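Local coordinates for protein adhesin (Neisseria gonorrhoeae, PDB 6GQ4) that is an adhesin complex protein and vaccine candidate that probably helps gonococci attach to host cells and may inhibit lysozyme, at residues Gly20-Lys24 with Val96-Cys100. Numbering follows the deposited sequence. Where two conformers were deposited one is given.
Sequences GKKVK and VFKDC
A classic beta bulge against strand 86-89, in which Val-96 and Phe-97 both face Ile-88, interrupts strand 95-102 of this antiparallel ACP-like fold, and the ring of Phe-97 is gripped there between Lys-21, just before strand 22-29, and Val-23 within it. Strand 9-16 lies between the two strands in the sheet, so the two do not pair directly, and side chains carry most of the contact. Over one face of the ring, Val-23 makes a CH-pi contact, its CB 3.9 Å from the Phe-97 centroid; a compact beta-branched residue suits this buried spot, with CG2 reaching toward CE2 and CZ of the ring. Lys-21 takes the opposite face. Its long chain, bent at chi3 (76°), swings NZ back above the ring. There NZ sits 4.2 Å from the Phe-97 centroid, a cation-pi geometry. The flexible lysine thus pairs apolar methylenes, CE lying 3.7 Å from Phe-97 CE1, with a charged end that reaches a carbonyl. Deeper in, Val-23 CG1 approaches SG of Cys-100, which is disulfide-bonded to Cys-17. The ammonium is also anchored by the bulge backbone: Lys-21 NZ donates to Val-96 O at 2.7 Å, tilted 16° from the carbonyl plane.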
loop_
_atom_site.group_PDB
_atom_site.type_symbol
_atom_site.label_atom_id
_atom_site.label_comp_id
_atom_site.label_asym_id
_atom_site.label_seq_id
_atom_site.Cartn_x
_atom_site.Cartn_y
_atom_site.Cartn_z
ATOM N N GLY A 20 6.088 2.012 -17.017
ATOM C CA GLY A 20 5.177 3.156 -17.126
ATOM C C GLY A 20 3.874 2.994 -16.353
ATOM O O GLY A 20 2.914 3.685 -16.634
ATOM N N LYS A 21 3.824 2.079 -15.380
ATOM C CA LYS A 21 2.598 1.894 -14.597
ATOM C C LYS A 21 2.531 2.966 -13.502
ATOM O O LYS A 21 3.527 3.581 -13.121
ATOM C CB LYS A 21 2.498 0.461 -14.071
ATOM C CG LYS A 21 2.382 -0.562 -15.203
ATOM C CD LYS A 21 1.865 -1.954 -14.824
ATOM C CE LYS A 21 0.365 -2.029 -14.574
ATOM N NZ LYS A 21 -0.045 -3.371 -14.066
ATOM N N LYS A 22 1.305 3.255 -13.105
ATOM C CA LYS A 22 0.975 4.224 -12.072
ATOM C C LYS A 22 -0.123 3.615 -11.212
ATOM O O LYS A 22 -0.989 2.894 -11.664
ATOM C CB LYS A 22 0.455 5.559 -12.628
ATOM C CG LYS A 22 1.361 6.271 -13.626
ATOM C CD LYS A 22 0.701 7.463 -14.362
ATOM C CE LYS A 22 1.655 8.243 -15.256
ATOM N NZ LYS A 22 2.634 9.041 -14.459
ATOM N N VAL A 23 -0.079 3.922 -9.923
ATOM C CA VAL A 23 -1.172 3.441 -9.080
ATOM C C VAL A 23 -1.370 4.454 -7.952
ATOM O O VAL A 23 -0.390 5.067 -7.535
ATOM C CB VAL A 23 -0.921 2.016 -8.538
ATOM C CG1 VAL A 23 0.355 1.939 -7.726
ATOM C CG2 VAL A 23 -2.114 1.424 -7.798
ATOM N N LYS A 24 -2.643 4.666 -7.554
ATOM C CA LYS A 24 -2.964 5.481 -6.334
ATOM C C LYS A 24 -3.505 4.539 -5.264
ATOM O O LYS A 24 -4.425 3.740 -5.502
ATOM C CB LYS A 24 -4.030 6.553 -6.594
ATOM C CG LYS A 24 -3.592 7.584 -7.611
ATOM C CD LYS A 24 -4.448 8.792 -7.724
ATOM C CE LYS A 24 -4.083 9.502 -9.001
ATOM N NZ LYS A 24 -4.999 9.146 -10.112
ATOM N N VAL A 96 2.331 -7.009 -10.242
ATOM C CA VAL A 96 1.563 -6.259 -11.223
ATOM C C VAL A 96 1.820 -4.745 -11.084
ATOM O O VAL A 96 1.529 -3.973 -12.020
ATOM C CB VAL A 96 0.074 -6.653 -11.182
ATOM C CG1 VAL A 96 -0.108 -8.106 -11.608
ATOM C CG2 VAL A 96 -0.574 -6.389 -9.839
ATOM N N PHE A 97 2.392 -4.311 -9.943
ATOM C CA PHE A 97 2.999 -2.997 -9.853
ATOM C C PHE A 97 4.340 -3.136 -9.125
ATOM O O PHE A 97 4.395 -3.623 -7.978
ATOM C CB PHE A 97 2.107 -2.012 -9.090
ATOM C CG PHE A 97 0.817 -1.669 -9.783
ATOM C CD1 PHE A 97 0.791 -0.684 -10.764
ATOM C CD2 PHE A 97 -0.362 -2.337 -9.468
ATOM C CE1 PHE A 97 -0.393 -0.357 -11.390
ATOM C CE2 PHE A 97 -1.549 -2.001 -10.100
ATOM C CZ PHE A 97 -1.553 -1.018 -11.067
ATOM N N LYS A 98 5.411 -2.762 -9.834
ATOM C CA LYS A 98 6.773 -3.102 -9.470
ATOM C C LYS A 98 7.560 -1.821 -9.216
ATOM O O LYS A 98 7.467 -0.846 -10.011
ATOM C CB LYS A 98 7.469 -3.907 -10.578
ATOM C CG LYS A 98 8.824 -4.485 -10.199
ATOM C CD LYS A 98 9.332 -5.574 -11.154
ATOM C CE LYS A 98 10.783 -5.958 -10.916
ATOM N NZ LYS A 98 11.058 -6.287 -9.495
ATOM N N ASP A 99 8.254 -1.796 -8.061
ATOM C CA ASP A 99 9.256 -0.790 -7.816
ATOM C C ASP A 99 8.587 0.593 -7.909
ATOM O O ASP A 99 9.054 1.473 -8.606
ATOM C CB ASP A 99 10.402 -1.066 -8.795
ATOM C CG ASP A 99 11.556 -0.091 -8.766
ATOM O OD1 ASP A 99 12.035 0.201 -7.659
ATOM O OD2 ASP A 99 11.983 0.338 -9.874
ATOM N N CYS A 100 7.494 0.773 -7.145
ATOM C CA CYS A 100 6.679 1.968 -7.180
ATOM C C CYS A 100 7.198 2.971 -6.161
ATOM O O CYS A 100 7.160 2.693 -4.956
ATOM C CB CYS A 100 5.228 1.677 -6.823
ATOM S SG CYS A 100 4.410 0.474 -7.903
#